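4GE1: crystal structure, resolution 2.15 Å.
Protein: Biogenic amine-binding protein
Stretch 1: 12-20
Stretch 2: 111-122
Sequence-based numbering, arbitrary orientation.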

# COMPACT_ATOMS: atom_id res chain seq x y z
N LYS A 12 -15.55 -6.33 -5.91
CA LYS A 12 -15.94 -7.55 -6.62
C LYS A 12 -15.34 -7.56 -8.02
O LYS A 12 -15.18 -6.51 -8.64
CB LYS A 12 -17.46 -7.65 -6.71
CG LYS A 12 -18.04 -8.84 -5.97
CD LYS A 12 -19.38 -9.26 -6.57
CE LYS A 12 -20.40 -8.14 -6.53
NZ LYS A 12 -21.73 -8.58 -7.03
N ASP A 13 -15.02 -8.75 -8.51
CA ASP A 13 -14.43 -8.89 -9.84
C ASP A 13 -13.16 -8.04 -9.98
O ASP A 13 -13.09 -7.12 -10.80
CB ASP A 13 -15.46 -8.53 -10.92
CG ASP A 13 -16.80 -9.21 -10.70
OD1 ASP A 13 -16.96 -10.38 -11.14
OD2 ASP A 13 -17.69 -8.59 -10.09
N PHE A 14 -12.16 -8.38 -9.17
CA PHE A 14 -10.89 -7.66 -9.15
C PHE A 14 -10.06 -8.02 -10.38
O PHE A 14 -9.70 -9.18 -10.58
CB PHE A 14 -10.14 -8.02 -7.87
CG PHE A 14 -9.06 -7.04 -7.48
CD1 PHE A 14 -9.36 -5.70 -7.26
CD2 PHE A 14 -7.76 -7.46 -7.30
CE1 PHE A 14 -8.37 -4.80 -6.88
CE2 PHE A 14 -6.76 -6.56 -6.91
CZ PHE A 14 -7.07 -5.23 -6.70
N ASN A 15 -9.76 -7.02 -11.21
CA ASN A 15 -8.93 -7.23 -12.39
C ASN A 15 -7.45 -7.06 -12.05
O ASN A 15 -6.92 -5.95 -12.06
CB ASN A 15 -9.33 -6.28 -13.52
CG ASN A 15 -8.69 -6.65 -14.85
OD1 ASN A 15 -7.51 -7.01 -14.91
ND2 ASN A 15 -9.46 -6.56 -15.92
N LYS A 16 -6.79 -8.17 -11.74
CA LYS A 16 -5.41 -8.15 -11.30
C LYS A 16 -4.49 -7.55 -12.36
O LYS A 16 -3.63 -6.73 -12.05
CB LYS A 16 -4.95 -9.57 -10.94
CG LYS A 16 -5.81 -10.23 -9.87
CD LYS A 16 -5.18 -11.53 -9.40
CE LYS A 16 -6.18 -12.39 -8.66
NZ LYS A 16 -7.35 -12.73 -9.52
N ASP A 17 -4.68 -7.96 -13.61
CA ASP A 17 -3.85 -7.49 -14.71
C ASP A 17 -3.82 -5.97 -14.78
O ASP A 17 -2.77 -5.38 -14.99
CB ASP A 17 -4.35 -8.07 -16.04
CG ASP A 17 -4.17 -9.57 -16.12
OD1 ASP A 17 -3.15 -10.08 -15.63
OD2 ASP A 17 -5.06 -10.25 -16.68
N ASN A 18 -4.99 -5.34 -14.61
CA ASN A 18 -5.11 -3.89 -14.71
C ASN A 18 -4.70 -3.16 -13.43
O ASN A 18 -4.52 -1.95 -13.43
CB ASN A 18 -6.55 -3.48 -15.05
CG ASN A 18 -6.94 -3.86 -16.46
OD1 ASN A 18 -6.10 -4.03 -17.34
ND2 ASN A 18 -8.25 -3.98 -16.69
N PHE A 19 -4.58 -3.90 -12.33
CA PHE A 19 -4.25 -3.26 -11.07
C PHE A 19 -2.76 -3.33 -10.76
O PHE A 19 -2.13 -2.32 -10.46
CB PHE A 19 -5.07 -3.84 -9.92
CG PHE A 19 -4.94 -3.07 -8.63
CD1 PHE A 19 -3.99 -3.42 -7.68
CD2 PHE A 19 -5.77 -1.98 -8.36
CE1 PHE A 19 -3.86 -2.70 -6.49
CE2 PHE A 19 -5.65 -1.27 -7.18
CZ PHE A 19 -4.69 -1.63 -6.25
N PHE A 20 -2.21 -4.54 -10.82
CA PHE A 20 -0.80 -4.74 -10.48
C PHE A 20 0.14 -4.41 -11.64
O PHE A 20 0.86 -5.27 -12.16
CB PHE A 20 -0.58 -6.17 -9.99
CG PHE A 20 -1.32 -6.48 -8.72
CD1 PHE A 20 -2.42 -7.33 -8.73
CD2 PHE A 20 -0.92 -5.92 -7.51
CE1 PHE A 20 -3.10 -7.63 -7.57
CE2 PHE A 20 -1.59 -6.21 -6.34
CZ PHE A 20 -2.68 -7.07 -6.36
N SER A 111 -7.10 -5.65 1.90
CA SER A 111 -8.48 -5.59 1.43
C SER A 111 -8.74 -4.31 0.65
O SER A 111 -8.82 -3.23 1.23
CB SER A 111 -9.46 -5.67 2.60
OG SER A 111 -9.05 -6.64 3.55
N TYR A 112 -8.89 -4.43 -0.66
CA TYR A 112 -9.24 -3.27 -1.47
C TYR A 112 -10.74 -2.97 -1.41
O TYR A 112 -11.58 -3.75 -1.87
CB TYR A 112 -8.71 -3.38 -2.91
CG TYR A 112 -7.26 -2.96 -3.00
CD1 TYR A 112 -6.24 -3.89 -2.94
CD2 TYR A 112 -6.92 -1.61 -3.07
CE1 TYR A 112 -4.91 -3.51 -2.99
CE2 TYR A 112 -5.58 -1.21 -3.12
CZ TYR A 112 -4.58 -2.17 -3.08
OH TYR A 112 -3.26 -1.79 -3.12
N ILE A 113 -11.04 -1.84 -0.79
CA ILE A 113 -12.39 -1.36 -0.61
C ILE A 113 -12.99 -0.87 -1.93
O ILE A 113 -14.18 -1.09 -2.20
CB ILE A 113 -12.39 -0.21 0.42
CG1 ILE A 113 -11.96 -0.74 1.78
CG2 ILE A 113 -13.76 0.45 0.49
CD1 ILE A 113 -11.72 0.34 2.81
N ASP A 114 -12.16 -0.23 -2.75
CA ASP A 114 -12.58 0.30 -4.05
C ASP A 114 -11.38 0.73 -4.90
O ASP A 114 -10.30 1.03 -4.37
CB ASP A 114 -13.53 1.47 -3.86
CG ASP A 114 -14.21 1.89 -5.15
OD1 ASP A 114 -14.40 1.04 -6.04
OD2 ASP A 114 -14.58 3.08 -5.28
N THR A 115 -11.57 0.77 -6.22
CA THR A 115 -10.55 1.26 -7.14
C THR A 115 -11.12 1.39 -8.55
O THR A 115 -12.00 0.62 -8.95
CB THR A 115 -9.34 0.33 -7.21
OG1 THR A 115 -8.34 0.90 -8.06
CG2 THR A 115 -9.74 -1.04 -7.76
N ASP A 116 -10.61 2.36 -9.31
CA ASP A 116 -10.98 2.47 -10.72
C ASP A 116 -9.79 2.08 -11.58
O ASP A 116 -9.80 2.28 -12.80
CB ASP A 116 -11.47 3.89 -11.04
CG ASP A 116 -10.36 4.92 -11.00
OD1 ASP A 116 -9.25 4.59 -10.51
OD2 ASP A 116 -10.59 6.06 -11.44
N TYR A 117 -8.77 1.54 -10.93
CA TYR A 117 -7.59 0.98 -11.62
C TYR A 117 -6.61 2.03 -12.16
O TYR A 117 -5.39 1.90 -11.98
CB TYR A 117 -8.02 -0.00 -12.72
CG TYR A 117 -8.83 -1.17 -12.19
CD1 TYR A 117 -8.20 -2.30 -11.69
CD2 TYR A 117 -10.22 -1.12 -12.16
CE1 TYR A 117 -8.93 -3.37 -11.19
CE2 TYR A 117 -10.96 -2.18 -11.66
CZ TYR A 117 -10.31 -3.30 -11.18
OH TYR A 117 -11.03 -4.36 -10.68
N SER A 118 -7.12 3.06 -12.83
CA SER A 118 -6.26 4.02 -13.52
C SER A 118 -6.13 5.38 -12.81
O SER A 118 -5.47 6.28 -13.33
CB SER A 118 -6.68 4.20 -14.99
OG SER A 118 -7.98 4.76 -15.12
N LYS A 119 -6.74 5.51 -11.64
CA LYS A 119 -6.65 6.76 -10.89
C LYS A 119 -6.44 6.57 -9.39
O LYS A 119 -5.48 7.10 -8.82
CB LYS A 119 -7.88 7.63 -11.13
CG LYS A 119 -7.90 8.32 -12.48
CD LYS A 119 -9.11 9.21 -12.62
CE LYS A 119 -9.05 9.99 -13.92
NZ LYS A 119 -8.96 9.08 -15.10
N TYR A 120 -7.35 5.83 -8.75
CA TYR A 120 -7.37 5.73 -7.30
C TYR A 120 -7.67 4.32 -6.81
O TYR A 120 -8.29 3.52 -7.50
CB TYR A 120 -8.42 6.68 -6.73
CG TYR A 120 -9.83 6.13 -6.83
CD1 TYR A 120 -10.41 5.41 -5.79
CD2 TYR A 120 -10.59 6.33 -7.98
CE1 TYR A 120 -11.70 4.90 -5.89
CE2 TYR A 120 -11.88 5.83 -8.09
CZ TYR A 120 -12.43 5.12 -7.05
OH TYR A 120 -13.71 4.62 -7.16
N SER A 121 -7.24 4.03 -5.59
CA SER A 121 -7.67 2.84 -4.88
C SER A 121 -7.73 3.14 -3.39
O SER A 121 -7.00 4.00 -2.90
CB SER A 121 -6.72 1.67 -5.14
OG SER A 121 -5.41 1.95 -4.70
N VAL A 122 -8.61 2.45 -2.68
CA VAL A 122 -8.73 2.64 -1.25
C VAL A 122 -8.53 1.29 -0.57
O VAL A 122 -9.14 0.29 -0.96
CB VAL A 122 -10.09 3.24 -0.89
CG1 VAL A 122 -10.22 3.42 0.61
CG2 VAL A 122 -10.26 4.58 -1.62

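The contact between residues 12-20 and 111-122 buries 408 Å², counting both sides, and is built around four aromatic side chains with a well-formed hydrogen bond between the stretches. Tyr 117 gives up the most surface. It sits in the turn between strands 111-115 and 120-122 with a positive phi (76°), and its CA-to-CB bond points sideways to the other stretch. With chi1 in the m well (-60°), the ring nevertheless reaches across to the loop ahead of the short helix. There the hydroxyl accepts a hydrogen bond from the backbone of Asn 15, Asn 15 N to Tyr 117 OH 3.0 Å, with a nearly linear N-H...acceptor angle of 174°. Along the way the ring passes close to Asn 15, whose CB lies 3.7 Å from Tyr 117 CE1, and to Asn 18, whose CB is 3.9 Å from Tyr 117 CD1.

The CA-to-CB bond of Asn 15 points toward the other stretch, but its t rotamer (chi1 -169°) carries the amide to the first turn of the helix. OD1 of Asn 15 accepts from Asn 18 N at 3.0 Å as an N-cap, so this residue both donates to the tyrosine and caps the helix.

Phe 19 also leaves its backbone sideways, and chi1 of -171° (t) brings its ring inward between the strands' side chains. Its CZ comes within 3.2 Å of Tyr 112 CZ, over one face of the tyrosine ring. This is an edge-to-face pair, with centroids 4.5 Å apart and planes at 67°. Around the edge of the Phe 19 ring lie Ser 121 CB, 3.7 Å from Phe 19 CE2, and Thr 115 OG1, 3.6 Å from the same carbon. Tyr 117 closes in nearer the backbone, its CD1 3.9 Å from Phe 19 CB.

Phe 14, likewise t (chi1 -160°), also starts sideways, but the end of its side chain comes nearer strand 111-115. Its plane is nearly parallel to that of Tyr 112 (19°), but the rings are slid apart, with centroids at 5.8 Å, and barely overlap; the closest atoms are Phe 14 CZ and Tyr 112 CD1, 4.1 Å apart. Thr 115 CG2 meets the edge of the Phe 14 ring, 4.1 Å from Phe 14 CE1.

The t rotamer of Thr 115 (chi1 -176°) places its methyl at the edge of the Phe 14 ring and leaves OG1, which also borders Phe 19, free to bond with the backbone. Thr 115 OG1 donates to Tyr 120 O (2.7 Å) and accepts from Tyr 117 N (3.0 Å), tying down the backbone from which the Tyr 117 ring extends.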